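Local coordinates for protein Atg5 (Kluyveromyces marxianus, PDB 3VQI) that takes part in autophagic vesicle formation and cytoplasm-to-vacuole transport and is conjugated to Atg12 in a step mediated by Atg10, at residues Gly14-Val20 with Cys38-Arg44; Ile243-Ile247 with Ile261-Ile265. All blocks are in the same frame, centred on the assembly; numbering follows the deposited sequence.

Contact 1 comes first along the chain and closes before contact 2 opens. It joins strands 15-22 and 37-43 at one side of the five-stranded sheet in the UblA range. Contact 2 belongs to the UblB range, where the turn after strand 241-244 meets the end of helix 255-262. The centres of the two contacts lie about 17 Å apart. They nevertheless touch: R44, at the end of contact 1, packs its guanidinium on the turn at Q245 and G246, with NH2 of R44 3.1 Å from CA of G246. The two ubiquitin-like parts of Atg5 are thus in direct contact here, through a side chain of one and a hairpin turn of the other.

Contact 1: residues Gly14-Val20 with Cys38-Arg44; sequences GTINVEV and CHIVMLR. With SO4 (sulfate ion), chain G.
V18 and M42 meet at about a right angle on the face shared with I16, V20, C38 and I40. M42 is extended beyond CG, and this lays its thioether across the valine. SD of M42 is 3.7 Å from CG2 of V18, and the methyl CE reaches CG1 at 3.8 Å. I16 crosses R44 in a similar way. CG1 of I16 sits between the backbone N and the carbonyl carbon (chi1 51°), leaving CG2 anti to the latter. CG2 touches NE of R44 at 3.5 Å. Past I16 the guanidinium goes on to a salt bridge with D94. With R44 cut back to an alanine, D94 would probably lose this salt-bridge partner and CG2 of I16 part of its cover.

On the other face E19 and H39 run side by side, pointing the same way. The carboxylate and imidazole planes are 53° apart, and CD of E19 is 3.4 Å from NE2 of H39. At the ND1 edge of the ring, in its plane, lies a sulfate, probably from the crystallisation liquor. ND1 of H39 gives a hydrogen bond of 2.7 Å to sulfate O1, and the backbone N of H39 bonds O3. Both charged neighbours would probably stabilise a protonated imidazole.

The backbones form an antiparallel ladder. I16 with M42 and V18 with I40 are hydrogen-bonded pairs. The bond from M42 N to I16 O is nearly straight, at 177°. Beyond the strand pairing, R44 N bonds G14 O at 2.9 Å.

Strand 37-43 is an outermost strand of the sheet within this chain. Strand 15-22 lies between it and the parallel strand 114-121, where N17 and E19 make backbone bonds with W115. Helix 48-59 covers V20, I40 and M42, while helix 89-96 packs on I16 and R44.

Contact 2: residues Ile243-Ile247 with Ile261-Ile265; sequences IIQGI and IFASI
F262 is met by three side chains from 243-247. I247 crosses it at about a right angle and brings the methyl CD1 to the far end of the ring, 3.3 Å from CZ. I244 also crosses at about a right angle, but at the root of the side chain. Its CG2 lies 3.6 Å from CB of F262. That branch stands anti to the backbone N of I244 (chi1 -61° for CG1). Q245 comes in beside CB of F262, with CG at 3.9 Å. Its chain bends at chi2 (-68°) and turns the amide to the backbone of F262. NE2 gives a hydrogen bond of 3.2 Å to O of F262. The acceptor lies in the amide plane, but the donor sits above the carbonyl plane. The same NE2 also bonds OD2 of D45, so the nitrogen has two acceptors.

Residues 243-247 hold the turn of a two-stranded beta hairpin. Strands 241-244 and 247-250 are joined by a type I' turn from I244 to I247. The turn is closed by backbone bonds in both directions between I244 and I247; the one from I247 N to I244 O is 2.7 Å. Q245 and G246 occupy the two central positions, both with positive phi. At G246 a CB would run into the carbonyl O of Q245, which explains glycine there.

Residues 261-265 run from the last turn of helix 255-262 into a loop, and A263 is the first residue to leave helical angles. Against one face of the F262 ring lies CD1 of I261, 3.2 Å above its plane and offset toward the rim. Further out, V11 of helix 6-12 touches both Q245 and F262. I244 packs on L269 and L271 of strand 269-272. D45 takes a second bond, from N of I265 to its OD1.

Contact 1: residues Gly14-Val20 with Cys38-Arg44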
loop_
_atom_site.group_PDB
_atom_site.type_symbol
_atom_site.label_atom_id
_atom_site.label_comp_id
_atom_site.label_asym_id
_atom_site.label_seq_id
_atom_site.Cartn_x
_atom_site.Cartn_y
_atom_site.Cartn_z
ATOM N N GLY A 14 1.692 -8.697 -8.535
ATOM C CA GLY A 14 1.650 -7.374 -9.144
ATOM C C GLY A 14 2.948 -6.598 -8.987
ATOM O O GLY A 14 3.511 -6.502 -7.896
ATOM N N THR A 15 3.418 -6.025 -10.084
ATOM C CA THR A 15 4.665 -5.291 -10.066
ATOM C C THR A 15 4.550 -3.880 -10.646
ATOM O O THR A 15 3.603 -3.582 -11.365
ATOM C CB THR A 15 5.732 -6.106 -10.841
ATOM O OG1 THR A 15 6.747 -6.524 -9.931
ATOM C CG2 THR A 15 6.363 -5.294 -11.972
ATOM N N ILE A 16 5.502 -3.013 -10.303
ATOM C CA ILE A 16 5.556 -1.649 -10.845
ATOM C C ILE A 16 7.020 -1.218 -10.919
ATOM O O ILE A 16 7.791 -1.464 -9.992
ATOM C CB ILE A 16 4.751 -0.599 -9.996
ATOM C CG1 ILE A 16 5.148 -0.679 -8.523
ATOM C CG2 ILE A 16 3.246 -0.823 -10.151
ATOM C CD1 ILE A 16 4.386 0.283 -7.636
ATOM N N ASN A 17 7.403 -0.603 -12.038
ATOM C CA ASN A 17 8.775 -0.130 -12.242
ATOM C C ASN A 17 8.955 1.185 -11.503
ATOM O O ASN A 17 8.134 2.092 -11.632
ATOM C CB ASN A 17 9.057 0.074 -13.733
ATOM C CG ASN A 17 9.086 -1.230 -14.506
ATOM O OD1 ASN A 17 9.851 -2.136 -14.177
ATOM N ND2 ASN A 17 8.252 -1.332 -15.541
ATOM N N VAL A 18 10.038 1.301 -10.747
ATOM C CA VAL A 18 10.263 2.499 -9.958
ATOM C C VAL A 18 11.651 3.103 -10.117
ATOM O O VAL A 18 12.653 2.406 -9.963
ATOM C CB VAL A 18 10.044 2.187 -8.447
ATOM C CG1 VAL A 18 10.359 3.403 -7.601
ATOM C CG2 VAL A 18 8.626 1.712 -8.213
ATOM N N GLU A 19 11.713 4.396 -10.424
ATOM C CA GLU A 19 13.002 5.056 -10.532
ATOM C C GLU A 19 13.183 5.960 -9.318
ATOM O O GLU A 19 12.407 6.892 -9.091
ATOM C CB GLU A 19 13.127 5.876 -11.810
ATOM C CG GLU A 19 14.482 6.588 -11.892
ATOM C CD GLU A 19 14.873 7.002 -13.305
ATOM O OE1 GLU A 19 16.005 7.524 -13.475
ATOM O OE2 GLU A 19 14.058 6.807 -14.241
ATOM N N VAL A 20 14.206 5.661 -8.533
ATOM C CA VAL A 20 14.499 6.419 -7.333
ATOM C C VAL A 20 15.727 7.295 -7.552
ATOM O O VAL A 20 16.831 6.794 -7.777
ATOM C CB VAL A 20 14.752 5.470 -6.141
ATOM C CG1 VAL A 20 15.017 6.271 -4.884
ATOM C CG2 VAL A 20 13.553 4.553 -5.956
ATOM N N CYS A 38 18.575 4.740 -9.561
ATOM C CA CYS A 38 18.552 3.291 -9.447
ATOM C C CYS A 38 17.118 2.871 -9.717
ATOM O O CYS A 38 16.181 3.506 -9.249
ATOM C CB CYS A 38 19.010 2.824 -8.057
ATOM S SG CYS A 38 17.825 3.010 -6.715
ATOM N N HIS A 39 16.947 1.826 -10.512
ATOM C CA HIS A 39 15.614 1.345 -10.831
ATOM C C HIS A 39 15.400 0.041 -10.095
ATOM O O HIS A 39 16.258 -0.836 -10.098
ATOM C CB HIS A 39 15.465 1.128 -12.339
ATOM C CG HIS A 39 16.006 2.255 -13.157
ATOM N ND1 HIS A 39 17.358 2.447 -13.353
ATOM C CD2 HIS A 39 15.386 3.288 -13.775
ATOM C CE1 HIS A 39 17.548 3.550 -14.055
ATOM N NE2 HIS A 39 16.368 4.080 -14.324
ATOM N N ILE A 40 14.256 -0.079 -9.444
ATOM C CA ILE A 40 13.964 -1.292 -8.725
ATOM C C ILE A 40 12.527 -1.660 -8.971
ATOM O O ILE A 40 11.670 -0.787 -9.103
ATOM C CB ILE A 40 14.202 -1.110 -7.238
ATOM C CG1 ILE A 40 13.267 -0.047 -6.692
ATOM C CG2 ILE A 40 15.645 -0.681 -7.003
ATOM C CD1 ILE A 40 13.499 0.227 -5.231
ATOM N N VAL A 41 12.265 -2.954 -9.074
ATOM C CA VAL A 41 10.906 -3.402 -9.284
ATOM C C VAL A 41 10.330 -3.561 -7.885
ATOM O O VAL A 41 10.980 -4.142 -7.015
ATOM C CB VAL A 41 10.871 -4.750 -10.039
ATOM C CG1 VAL A 41 9.431 -5.182 -10.273
ATOM C CG2 VAL A 41 11.586 -4.615 -11.374
ATOM N N MET A 42 9.142 -3.007 -7.653
ATOM C CA MET A 42 8.498 -3.109 -6.346
ATOM C C MET A 42 7.197 -3.888 -6.448
ATOM O O MET A 42 6.485 -3.815 -7.457
ATOM C CB MET A 42 8.177 -1.730 -5.778
ATOM C CG MET A 42 9.371 -0.909 -5.347
ATOM S SD MET A 42 8.822 0.656 -4.661
ATOM C CE MET A 42 10.416 1.477 -4.380
ATOM N N LEU A 43 6.886 -4.643 -5.405
ATOM C CA LEU A 43 5.651 -5.390 -5.407
ATOM C C LEU A 43 4.525 -4.414 -5.100
ATOM O O LEU A 43 4.667 -3.558 -4.235
ATOM C CB LEU A 43 5.715 -6.491 -4.362
ATOM C CG LEU A 43 6.661 -7.622 -4.766
ATOM C CD1 LEU A 43 6.888 -8.547 -3.588
ATOM C CD2 LEU A 43 6.076 -8.372 -5.956
ATOM N N ARG A 44 3.420 -4.524 -5.830
ATOM C CA ARG A 44 2.286 -3.644 -5.615
ATOM C C ARG A 44 1.753 -3.788 -4.205
ATOM O O ARG A 44 1.419 -2.806 -3.554
ATOM C CB ARG A 44 1.177 -3.943 -6.626
ATOM C CG ARG A 44 1.354 -3.199 -7.941
ATOM C CD ARG A 44 0.332 -3.582 -9.003
ATOM N NE ARG A 44 0.115 -2.444 -9.886
ATOM C CZ ARG A 44 -0.690 -1.426 -9.589
ATOM N NH1 ARG A 44 -1.367 -1.425 -8.442
ATOM N NH2 ARG A 44 -0.772 -0.387 -10.408
HETATM S S SO4 G . 20.280 0.657 -11.734
HETATM O O1 SO4 G . 19.825 1.920 -12.345
HETATM O O2 SO4 G . 21.493 0.900 -10.927
HETATM O O3 SO4 G . 19.224 0.112 -10.860
HETATM O O4 SO4 G . 20.576 -0.306 -12.811
#

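Contact 2: residues Ile243-Ile247 with Ile261-Ile265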
loop_
_atom_site.group_PDB
_atom_site.type_symbol
_atom_site.label_atom_id
_atom_site.label_comp_id
_atom_site.label_asym_id
_atom_site.label_seq_id
_atom_site.Cartn_x
_atom_site.Cartn_y
_atom_site.Cartn_z
ATOM N N ILE A 243 -9.924 2.881 -10.514
ATOM C CA ILE A 243 -8.629 2.205 -10.526
ATOM C C ILE A 243 -8.447 1.327 -9.296
ATOM O O ILE A 243 -8.403 1.819 -8.169
ATOM C CB ILE A 243 -7.446 3.182 -10.593
ATOM C CG1 ILE A 243 -7.471 3.962 -11.910
ATOM C CG2 ILE A 243 -6.142 2.402 -10.497
ATOM C CD1 ILE A 243 -6.220 4.800 -12.154
ATOM N N ILE A 244 -8.355 0.021 -9.523
ATOM C CA ILE A 244 -8.170 -0.941 -8.448
ATOM C C ILE A 244 -7.021 -1.860 -8.811
ATOM O O ILE A 244 -6.964 -2.369 -9.928
ATOM C CB ILE A 244 -9.410 -1.799 -8.245
ATOM C CG1 ILE A 244 -10.596 -0.911 -7.877
ATOM C CG2 ILE A 244 -9.150 -2.831 -7.164
ATOM C CD1 ILE A 244 -11.897 -1.665 -7.735
ATOM N N GLN A 245 -6.105 -2.060 -7.870
ATOM C CA GLN A 245 -4.956 -2.924 -8.092
ATOM C C GLN A 245 -4.267 -2.675 -9.428
ATOM O O GLN A 245 -3.700 -3.594 -10.019
ATOM C CB GLN A 245 -5.386 -4.384 -7.991
ATOM C CG GLN A 245 -5.571 -4.867 -6.569
ATOM C CD GLN A 245 -4.253 -4.940 -5.825
ATOM O OE1 GLN A 245 -3.181 -4.781 -6.418
ATOM N NE2 GLN A 245 -4.321 -5.195 -4.525
ATOM N N GLY A 246 -4.325 -1.430 -9.898
ATOM C CA GLY A 246 -3.682 -1.067 -11.150
ATOM C C GLY A 246 -4.471 -1.346 -12.419
ATOM O O GLY A 246 -3.937 -1.241 -13.531
ATOM N N ILE A 247 -5.742 -1.697 -12.268
ATOM C CA ILE A 247 -6.570 -1.986 -13.428
ATOM C C ILE A 247 -7.881 -1.207 -13.402
ATOM O O ILE A 247 -8.491 -1.020 -12.345
ATOM C CB ILE A 247 -6.853 -3.508 -13.538
ATOM C CG1 ILE A 247 -7.509 -4.020 -12.256
ATOM C CG2 ILE A 247 -5.547 -4.268 -13.775
ATOM C CD1 ILE A 247 -7.513 -5.531 -12.139
ATOM N N ILE A 261 -11.454 -10.541 -4.494
ATOM C CA ILE A 261 -10.338 -10.741 -5.412
ATOM C C ILE A 261 -9.253 -9.654 -5.418
ATOM O O ILE A 261 -8.092 -9.948 -5.716
ATOM C CB ILE A 261 -10.853 -10.892 -6.867
ATOM C CG1 ILE A 261 -9.710 -10.650 -7.859
ATOM C CG2 ILE A 261 -11.993 -9.920 -7.117
ATOM C CD1 ILE A 261 -10.137 -10.582 -9.297
ATOM N N PHE A 262 -9.613 -8.416 -5.082
ATOM C CA PHE A 262 -8.651 -7.319 -5.139
ATOM C C PHE A 262 -8.201 -6.624 -3.860
ATOM O O PHE A 262 -7.429 -5.668 -3.929
ATOM C CB PHE A 262 -9.163 -6.254 -6.105
ATOM C CG PHE A 262 -9.263 -6.719 -7.525
ATOM C CD1 PHE A 262 -8.222 -7.432 -8.111
ATOM C CD2 PHE A 262 -10.376 -6.395 -8.300
ATOM C CE1 PHE A 262 -8.287 -7.813 -9.454
ATOM C CE2 PHE A 262 -10.450 -6.770 -9.642
ATOM C CZ PHE A 262 -9.403 -7.480 -10.222
ATOM N N ALA A 263 -8.675 -7.076 -2.705
ATOM C CA ALA A 263 -8.264 -6.462 -1.448
ATOM C C ALA A 263 -6.740 -6.493 -1.366
ATOM O O ALA A 263 -6.105 -7.452 -1.809
ATOM C CB ALA A 263 -8.863 -7.209 -0.273
ATOM N N SER A 264 -6.160 -5.443 -0.796
ATOM C CA SER A 264 -4.708 -5.339 -0.673
ATOM C C SER A 264 -4.204 -6.116 0.542
ATOM O O SER A 264 -4.993 -6.511 1.388
ATOM C CB SER A 264 -4.320 -3.864 -0.596
ATOM O OG SER A 264 -4.803 -3.182 -1.744
ATOM N N ILE A 265 -2.895 -6.328 0.632
ATOM C CA ILE A 265 -2.320 -7.097 1.735
ATOM C C ILE A 265 -2.667 -6.620 3.131
ATOM O O ILE A 265 -2.356 -7.294 4.106
ATOM C CB ILE A 265 -0.769 -7.168 1.656
ATOM C CG1 ILE A 265 -0.199 -5.754 1.527
ATOM C CG2 ILE A 265 -0.335 -8.079 0.500
ATOM C CD1 ILE A 265 1.303 -5.693 1.606
#